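5' nucleotidase family protein (Staphylococcus aureus subsp. aureus, PDB 4Q7F) belongs to the 5'-nucleotidase family, joining a calcineurin-like phosphoesterase domain that holds manganese and magnesium ions to a C-terminal domain that shares in a ligand pocket. Local coordinates at residues I321-Y326 with K372-M377; T344-Y349 with Q503-F508. All blocks are in the same frame, centred on the assembly; numbering follows the deposited sequence.

Interaction 1: residues I321-Y326 with K372-M377; sequences ITTLPY and KQVVTM
I321 and T322 both present their backbone N-H groups to the carbonyl oxygen of V375, but not equally. The bond from I321 N to V375 O is short at 2.8 Å, whereas T322 N stands 3.5 Å from V375 O and gives only a weak bond. In return V375 N donates to T322 O at 3.0 Å, nearly straight, with an N-H...O angle of 168°. Farther along, L324 N reaches Q373 O at 2.7 Å, and the same oxygen takes a CA-H...O contact from T323, its CA 3.2 Å away. Two residues facing one is the signature of a classic beta bulge, set here in a two-stranded antiparallel sheet of the C-terminal domain, in which T322 and V375 form the hydrogen-bonded pair and T323 and V374 the non-hydrogen-bonded one.

Side chains add apolar contacts around this backbone frame. CD1 of L324 meets CG2 of V375 at 3.8 Å, the two side chains crossing obliquely; with CG1 anti to its backbone N (chi1 -176°), V375 has CG2 beside that N. At the bulge, CG1 of I321 lies against the backbone where T376 passes into M377, and its CD1 comes 4.2 Å from CE of M377, a selenomethionine. Beyond the strand pairing, the Q373 side chain runs out extended past CG, and that CG packs 3.7 Å from the carbonyl carbon of Y326.

T376 occupies the N-cap of helix 377-383, its OG1 hydrogen-bonded to D379, while V380 of that helix touches both I321 and V375. Helix 501-511 lies against the 321-324 side, with I506 on I321 and L509 on T322 and L324. The hydroxyl of Y326 is hydrogen-bonded to the backbone oxygen of M515.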
ATOM      1  N   ILE A 321       5.713 -26.087   1.800  1.00 33.80           N
ATOM      2  CA  ILE A 321       4.311 -26.303   1.492  1.00 33.59           C
ATOM      3  C   ILE A 321       4.177 -27.590   0.669  1.00 35.28           C
ATOM      4  O   ILE A 321       3.421 -28.493   1.033  1.00 35.38           O
ATOM      5  CB  ILE A 321       3.717 -25.126   0.686  1.00 31.74           C
ATOM      6  CG1 ILE A 321       3.979 -23.778   1.394  1.00 30.63           C
ATOM      7  CG2 ILE A 321       2.232 -25.347   0.454  1.00 32.64           C
ATOM      8  CD1 ILE A 321       3.253 -23.622   2.712  1.00 30.44           C
ATOM      9  N   THR A 322       4.914 -27.657  -0.439  1.00 34.79           N
ATOM     10  CA  THR A 322       4.909 -28.833  -1.300  1.00 37.82           C
ATOM     11  C   THR A 322       6.116 -28.789  -2.224  1.00 37.88           C
ATOM     12  O   THR A 322       6.886 -27.807  -2.224  1.00 35.23           O
ATOM     13  CB  THR A 322       3.618 -28.927  -2.171  1.00 38.28           C
ATOM     14  OG1 THR A 322       3.545 -30.209  -2.801  1.00 40.59           O
ATOM     15  CG2 THR A 322       3.583 -27.851  -3.254  1.00 37.42           C
ATOM     16  N   THR A 323       6.284 -29.874  -2.974  1.00 39.90           N
ATOM     17  CA  THR A 323       7.305 -29.985  -4.004  1.00 42.28           C
ATOM     18  C   THR A 323       6.551 -30.291  -5.296  1.00 43.72           C
ATOM     19  O   THR A 323       5.861 -31.286  -5.378  1.00 48.16           O
ATOM     20  CB  THR A 323       8.303 -31.108  -3.719  1.00 44.93           C
ATOM     21  OG1 THR A 323       8.977 -30.844  -2.484  1.00 46.40           O
ATOM     22  CG2 THR A 323       9.339 -31.198  -4.838  1.00 45.91           C
ATOM     23  N   LEU A 324       6.676 -29.422  -6.287  1.00 43.11           N
ATOM     24  CA  LEU A 324       5.994 -29.579  -7.562  1.00 44.31           C
ATOM     25  C   LEU A 324       6.873 -30.374  -8.515  1.00 46.71           C
ATOM     26  O   LEU A 324       8.085 -30.398  -8.352  1.00 47.06           O
ATOM     27  CB  LEU A 324       5.738 -28.202  -8.169  1.00 43.55           C
ATOM     28  CG  LEU A 324       5.105 -27.167  -7.242  1.00 42.74           C
ATOM     29  CD1 LEU A 324       5.035 -25.825  -7.942  1.00 42.50           C
ATOM     30  CD2 LEU A 324       3.726 -27.602  -6.781  1.00 44.60           C
ATOM     31  N   PRO A 325       6.271 -31.017  -9.532  1.00 51.03           N
ATOM     32  CA  PRO A 325       7.094 -31.779 -10.477  1.00 52.52           C
ATOM     33  C   PRO A 325       7.774 -30.923 -11.558  1.00 54.52           C
ATOM     34  O   PRO A 325       8.510 -31.464 -12.378  1.00 57.54           O
ATOM     35  CB  PRO A 325       6.100 -32.760 -11.101  1.00 53.39           C
ATOM     36  CG  PRO A 325       4.766 -32.117 -10.961  1.00 53.25           C
ATOM     37  CD  PRO A 325       4.832 -31.117  -9.834  1.00 50.62           C
ATOM     38  N   TYR A 326       7.539 -29.609 -11.554  1.00 54.39           N
ATOM     39  CA  TYR A 326       8.143 -28.712 -12.540  1.00 54.16           C
ATOM     40  C   TYR A 326       8.279 -27.281 -12.017  1.00 53.98           C
ATOM     41  O   TYR A 326       7.606 -26.886 -11.053  1.00 52.86           O
ATOM     42  CB  TYR A 326       7.307 -28.703 -13.813  1.00 57.74           C
ATOM     43  CG  TYR A 326       5.856 -28.439 -13.542  1.00 59.15           C
ATOM     44  CD1 TYR A 326       5.376 -27.143 -13.425  1.00 60.51           C
ATOM     45  CD2 TYR A 326       4.959 -29.491 -13.386  1.00 61.98           C
ATOM     46  CE1 TYR A 326       4.044 -26.898 -13.161  1.00 60.01           C
ATOM     47  CE2 TYR A 326       3.624 -29.255 -13.125  1.00 62.72           C
ATOM     48  CZ  TYR A 326       3.174 -27.954 -13.014  1.00 62.66           C
ATOM     49  OH  TYR A 326       1.851 -27.707 -12.756  1.00 67.96           O
ATOM     50  N   LYS A 372       9.355 -22.201  -7.663  1.00 37.61           N
ATOM     51  CA  LYS A 372      10.363 -23.144  -8.099  1.00 41.98           C
ATOM     52  C   LYS A 372       9.704 -24.463  -7.737  1.00 41.63           C
ATOM     53  O   LYS A 372       8.567 -24.466  -7.259  1.00 38.91           O
ATOM     54  CB  LYS A 372      11.656 -22.972  -7.314  1.00 44.41           C
ATOM     55  CG  LYS A 372      12.326 -21.617  -7.476  1.00 46.70           C
ATOM     56  CD  LYS A 372      13.464 -21.430  -6.480  1.00 49.38           C
ATOM     57  CE  LYS A 372      12.931 -21.368  -5.052  1.00 50.26           C
ATOM     58  NZ  LYS A 372      14.004 -21.173  -4.049  1.00 52.61           N
ATOM     59  N   GLN A 373      10.407 -25.571  -7.922  1.00 41.64           N
ATOM     60  CA  GLN A 373       9.837 -26.867  -7.609  1.00 43.21           C
ATOM     61  C   GLN A 373       9.538 -26.995  -6.120  1.00 42.72           C
ATOM     62  O   GLN A 373       8.497 -27.537  -5.745  1.00 45.15           O
ATOM     63  CB  GLN A 373      10.735 -28.001  -8.099  1.00 46.57           C
ATOM     64  CG  GLN A 373      10.969 -27.944  -9.594  1.00 48.52           C
ATOM     65  CD  GLN A 373      11.587 -29.206 -10.156  1.00 53.18           C
ATOM     66  OE1 GLN A 373      11.289 -30.320  -9.714  1.00 55.11           O
ATOM     67  NE2 GLN A 373      12.417 -29.042 -11.176  1.00 55.13           N
ATOM     68  N   VAL A 374      10.429 -26.500  -5.266  1.00 40.92           N
ATOM     69  CA  VAL A 374      10.171 -26.538  -3.835  1.00 39.28           C
ATOM     70  C   VAL A 374       9.511 -25.205  -3.502  1.00 36.66           C
ATOM     71  O   VAL A 374      10.021 -24.132  -3.854  1.00 37.67           O
ATOM     72  CB  VAL A 374      11.447 -26.778  -3.002  1.00 40.03           C
ATOM     73  CG1 VAL A 374      11.119 -26.804  -1.512  1.00 39.74           C
ATOM     74  CG2 VAL A 374      12.102 -28.090  -3.417  1.00 41.67           C
ATOM     75  N   VAL A 375       8.345 -25.286  -2.874  1.00 34.34           N
ATOM     76  CA  VAL A 375       7.581 -24.111  -2.506  1.00 31.12           C
ATOM     77  C   VAL A 375       7.532 -24.000  -0.993  1.00 29.83           C
ATOM     78  O   VAL A 375       7.106 -24.939  -0.308  1.00 29.37           O
ATOM     79  CB  VAL A 375       6.142 -24.183  -3.029  1.00 30.95           C
ATOM     80  CG1 VAL A 375       5.397 -22.897  -2.700  1.00 29.59           C
ATOM     81  CG2 VAL A 375       6.121 -24.438  -4.531  1.00 31.36           C
ATOM     82  N   THR A 376       7.973 -22.850  -0.479  1.00 27.57           N
ATOM     83  CA  THR A 376       7.942 -22.588   0.963  1.00 26.50           C
ATOM     84  C   THR A 376       6.937 -21.457   1.259  1.00 24.90           C
ATOM     85  O   THR A 376       6.440 -20.801   0.333  1.00 23.71           O
ATOM     86  CB  THR A 376       9.324 -22.161   1.484  1.00 26.35           C
ATOM     87  OG1 THR A 376       9.698 -20.929   0.863  1.00 25.03           O
ATOM     88  CG2 THR A 376      10.388 -23.234   1.175  1.00 27.58           C
HETATM   89  N   MSE A 377       6.657 -21.234   2.540  1.00 24.24           N
HETATM   90  CA  MSE A 377       5.733 -20.163   2.965  1.00 24.07           C
HETATM   91  C   MSE A 377       6.210 -18.831   2.377  1.00 23.29           C
HETATM   92  O   MSE A 377       5.400 -18.024   1.886  1.00 22.15           O
HETATM   93  CB  MSE A 377       5.663 -20.174   4.493  1.00 24.55           C
HETATM   94  CG  MSE A 377       4.718 -19.125   5.076  1.00 25.15           C
HETATM   95 SE   MSE A 377       2.900 -19.184   4.270  1.00 25.37          SE
HETATM   96  CE  MSE A 377       2.298 -20.620   5.456  1.00 26.21           C
TER

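Interaction 2: residues T344-Y349 with Q503-F508; sequences TNFMNY and QLLIDF
F346, Y349 and F508 form a small aromatic cluster where two helices meet almost perpendicularly, their local axes 10.9 Å apart and inclined at 93°. CE1 of F346 approaches CD1 of F508 to 3.6 Å, in an oblique pairing with planes at 74°. Y349 meets F508 differently: CZ of F508 arrives at the edge of the tyrosine ring, near its plane, 3.5 Å from CD2 of Y349. These two rings touch rim to rim, neither lying over the other.

The other apolar contacts are made by L505, whose CD2 lies 4.1 Å from CE2 of F346 and 4.3 Å from CG of M347, a selenomethionine.

No hydrogen bond crosses between the two segments. T344 O accepts from N348 N and, from the opposite face of its plane, from N348 ND2 at 3.2 Å, while Q503 NE2 donates to D507 OD1 at 2.8 Å. N348 ND2 also bonds to I436 O, and the N345 side chain to the backbone of P518, V520 and V521.

Around this buried crossing, L504 packs on A350, L351 and K354, extending the interface along helix 342-355, while M347 touches T362 of strand 359-363 and I506 of helix 501-511 turns to helix 377-383.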
ATOM      1  N   THR A 344       0.891 -17.627 -14.005  1.00 27.28           N
ATOM      2  CA  THR A 344      -0.383 -16.888 -14.052  1.00 26.30           C
ATOM      3  C   THR A 344      -1.521 -17.854 -14.407  1.00 26.21           C
ATOM      4  O   THR A 344      -2.661 -17.727 -13.906  1.00 25.99           O
ATOM      5  CB  THR A 344      -0.349 -15.708 -15.032  1.00 26.06           C
ATOM      6  OG1 THR A 344      -0.037 -16.169 -16.356  1.00 27.36           O
ATOM      7  CG2 THR A 344       0.671 -14.716 -14.578  1.00 26.57           C
ATOM      8  N   ASN A 345      -1.208 -18.821 -15.262  1.00 26.64           N
ATOM      9  CA  ASN A 345      -2.153 -19.848 -15.627  1.00 26.98           C
ATOM     10  C   ASN A 345      -2.540 -20.628 -14.381  1.00 27.37           C
ATOM     11  O   ASN A 345      -3.709 -20.877 -14.141  1.00 25.53           O
ATOM     12  CB  ASN A 345      -1.566 -20.805 -16.628  1.00 28.53           C
ATOM     13  CG  ASN A 345      -2.573 -21.814 -17.085  1.00 29.51           C
ATOM     14  OD1 ASN A 345      -3.571 -21.456 -17.711  1.00 29.61           O
ATOM     15  ND2 ASN A 345      -2.335 -23.080 -16.766  1.00 30.09           N
ATOM     16  N   PHE A 346      -1.536 -20.978 -13.584  1.00 27.99           N
ATOM     17  CA  PHE A 346      -1.747 -21.688 -12.337  1.00 28.58           C
ATOM     18  C   PHE A 346      -2.634 -20.922 -11.357  1.00 27.67           C
ATOM     19  O   PHE A 346      -3.540 -21.506 -10.775  1.00 26.76           O
ATOM     20  CB  PHE A 346      -0.406 -21.997 -11.690  1.00 30.03           C
ATOM     21  CG  PHE A 346      -0.477 -22.213 -10.212  1.00 30.58           C
ATOM     22  CD1 PHE A 346      -0.977 -23.384  -9.690  1.00 32.82           C
ATOM     23  CD2 PHE A 346      -0.027 -21.239  -9.345  1.00 30.97           C
ATOM     24  CE1 PHE A 346      -1.038 -23.573  -8.322  1.00 33.95           C
ATOM     25  CE2 PHE A 346      -0.077 -21.423  -7.977  1.00 32.17           C
ATOM     26  CZ  PHE A 346      -0.585 -22.598  -7.463  1.00 32.20           C
HETATM   27  N   MSE A 347      -2.354 -19.634 -11.150  1.00 27.31           N
HETATM   28  CA  MSE A 347      -3.121 -18.833 -10.199  1.00 27.64           C
HETATM   29  C   MSE A 347      -4.549 -18.747 -10.651  1.00 26.44           C
HETATM   30  O   MSE A 347      -5.456 -18.973  -9.864  1.00 27.66           O
HETATM   31  CB  MSE A 347      -2.536 -17.433  -9.999  1.00 27.62           C
HETATM   32  CG  MSE A 347      -1.241 -17.479  -9.170  1.00 29.20           C
HETATM   33 SE   MSE A 347      -0.795 -15.678  -8.515  1.00 32.19          SE
HETATM   34  CE  MSE A 347      -0.325 -14.858 -10.246  1.00 30.48           C
ATOM     35  N   ASN A 348      -4.765 -18.400 -11.914  1.00 25.29           N
ATOM     36  CA  ASN A 348      -6.124 -18.333 -12.448  1.00 25.01           C
ATOM     37  C   ASN A 348      -6.873 -19.677 -12.369  1.00 25.71           C
ATOM     38  O   ASN A 348      -8.051 -19.706 -12.036  1.00 23.86           O
ATOM     39  CB  ASN A 348      -6.123 -17.763 -13.861  1.00 24.94           C
ATOM     40  CG  ASN A 348      -6.104 -16.245 -13.865  1.00 24.78           C
ATOM     41  OD1 ASN A 348      -7.054 -15.600 -13.394  1.00 25.61           O
ATOM     42  ND2 ASN A 348      -5.054 -15.663 -14.421  1.00 24.06           N
ATOM     43  N   TYR A 349      -6.175 -20.779 -12.630  1.00 26.36           N
ATOM     44  CA  TYR A 349      -6.782 -22.077 -12.528  1.00 27.62           C
ATOM     45  C   TYR A 349      -7.230 -22.339 -11.090  1.00 27.36           C
ATOM     46  O   TYR A 349      -8.345 -22.816 -10.873  1.00 27.46           O
ATOM     47  CB  TYR A 349      -5.864 -23.190 -13.021  1.00 29.98           C
ATOM     48  CG  TYR A 349      -6.554 -24.539 -12.938  1.00 33.41           C
ATOM     49  CD1 TYR A 349      -7.570 -24.874 -13.826  1.00 34.83           C
ATOM     50  CD2 TYR A 349      -6.215 -25.461 -11.953  1.00 35.05           C
ATOM     51  CE1 TYR A 349      -8.220 -26.089 -13.741  1.00 37.87           C
ATOM     52  CE2 TYR A 349      -6.861 -26.683 -11.865  1.00 37.15           C
ATOM     53  CZ  TYR A 349      -7.855 -26.991 -12.766  1.00 39.48           C
ATOM     54  OH  TYR A 349      -8.499 -28.199 -12.682  1.00 43.06           O
ATOM     55  N   GLN A 503      -3.506 -18.499   1.550  1.00 25.99           N
ATOM     56  CA  GLN A 503      -4.080 -19.768   1.961  1.00 27.17           C
ATOM     57  C   GLN A 503      -4.780 -20.515   0.803  1.00 27.66           C
ATOM     58  O   GLN A 503      -4.711 -21.750   0.716  1.00 28.91           O
ATOM     59  CB  GLN A 503      -5.062 -19.559   3.093  1.00 27.65           C
ATOM     60  CG  GLN A 503      -5.537 -20.867   3.687  1.00 28.99           C
ATOM     61  CD  GLN A 503      -4.401 -21.673   4.259  1.00 30.53           C
ATOM     62  OE1 GLN A 503      -3.559 -21.146   4.966  1.00 31.56           O
ATOM     63  NE2 GLN A 503      -4.395 -22.975   3.985  1.00 31.82           N
ATOM     64  N   LEU A 504      -5.428 -19.768  -0.082  1.00 25.74           N
ATOM     65  CA  LEU A 504      -6.087 -20.365  -1.228  1.00 26.40           C
ATOM     66  C   LEU A 504      -5.039 -21.093  -2.073  1.00 27.20           C
ATOM     67  O   LEU A 504      -5.263 -22.232  -2.473  1.00 29.06           O
ATOM     68  CB  LEU A 504      -6.887 -19.313  -2.018  1.00 25.00           C
ATOM     69  CG  LEU A 504      -7.746 -19.791  -3.188  1.00 25.59           C
ATOM     70  CD1 LEU A 504      -8.840 -18.770  -3.488  1.00 25.00           C
ATOM     71  CD2 LEU A 504      -6.914 -20.107  -4.421  1.00 26.32           C
ATOM     72  N   LEU A 505      -3.897 -20.463  -2.320  1.00 27.63           N
ATOM     73  CA  LEU A 505      -2.807 -21.113  -3.069  1.00 28.71           C
ATOM     74  C   LEU A 505      -2.243 -22.323  -2.301  1.00 30.17           C
ATOM     75  O   LEU A 505      -1.950 -23.356  -2.885  1.00 31.29           O
ATOM     76  CB  LEU A 505      -1.692 -20.121  -3.418  1.00 28.67           C
ATOM     77  CG  LEU A 505      -2.090 -18.954  -4.331  1.00 27.57           C
ATOM     78  CD1 LEU A 505      -0.886 -18.108  -4.664  1.00 28.22           C
ATOM     79  CD2 LEU A 505      -2.760 -19.442  -5.612  1.00 27.97           C
ATOM     80  N   ILE A 506      -2.104 -22.193  -0.990  1.00 30.42           N
ATOM     81  CA  ILE A 506      -1.616 -23.294  -0.165  1.00 31.85           C
ATOM     82  C   ILE A 506      -2.572 -24.496  -0.238  1.00 32.73           C
ATOM     83  O   ILE A 506      -2.122 -25.636  -0.383  1.00 34.41           O
ATOM     84  CB  ILE A 506      -1.430 -22.844   1.296  1.00 31.88           C
ATOM     85  CG1 ILE A 506      -0.255 -21.855   1.377  1.00 31.93           C
ATOM     86  CG2 ILE A 506      -1.224 -24.054   2.205  1.00 33.89           C
ATOM     87  CD1 ILE A 506       0.000 -21.251   2.757  1.00 32.06           C
ATOM     88  N   ASP A 507      -3.876 -24.231  -0.123  1.00 31.53           N
ATOM     89  CA  ASP A 507      -4.912 -25.278  -0.213  1.00 32.44           C
ATOM     90  C   ASP A 507      -4.821 -26.008  -1.543  1.00 32.99           C
ATOM     91  O   ASP A 507      -4.762 -27.229  -1.575  1.00 34.05           O
ATOM     92  CB  ASP A 507      -6.329 -24.693  -0.063  1.00 30.97           C
ATOM     93  CG  ASP A 507      -6.621 -24.217   1.348  1.00 30.46           C
ATOM     94  OD1 ASP A 507      -5.877 -24.563   2.270  1.00 31.95           O
ATOM     95  OD2 ASP A 507      -7.595 -23.488   1.540  1.00 29.08           O
ATOM     96  N   PHE A 508      -4.804 -25.256  -2.639  1.00 32.32           N
ATOM     97  CA  PHE A 508      -4.715 -25.871  -3.953  1.00 34.13           C
ATOM     98  C   PHE A 508      -3.453 -26.723  -4.050  1.00 36.63           C
ATOM     99  O   PHE A 508      -3.505 -27.886  -4.465  1.00 38.12           O
ATOM    100  CB  PHE A 508      -4.719 -24.825  -5.063  1.00 33.39           C
ATOM    101  CG  PHE A 508      -4.747 -25.421  -6.440  1.00 35.39           C
ATOM    102  CD1 PHE A 508      -3.575 -25.820  -7.059  1.00 37.82           C
ATOM    103  CD2 PHE A 508      -5.948 -25.605  -7.109  1.00 35.96           C
ATOM    104  CE1 PHE A 508      -3.598 -26.385  -8.324  1.00 39.48           C
ATOM    105  CE2 PHE A 508      -5.979 -26.161  -8.380  1.00 37.75           C
ATOM    106  CZ  PHE A 508      -4.803 -26.558  -8.988  1.00 39.25           C
TER

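Interactions 1 and 2 show how pieces distant in sequence can share one helix: their centres are 13 Å apart, and helix 501-511 forms one side of interaction 2 and packs against interaction 1. It gives L505 and F508 to interaction 2, while I506 packs against interaction 1, its CD1 3.6 Å from CE of M377 and 4.0 Å from CD1 of I321. Along the chain the segments alternate, 321-326, 344-349, 372-377 and 503-508, so the two contacts interlock rather than nest. The strand pair of interaction 1 lies near the surface, the helix crossing deeper, with the M347 side chain about 11 Å from the bound 3D1. Together they tie late-sequence helix 501-511 to earlier parts of the C-terminal domain.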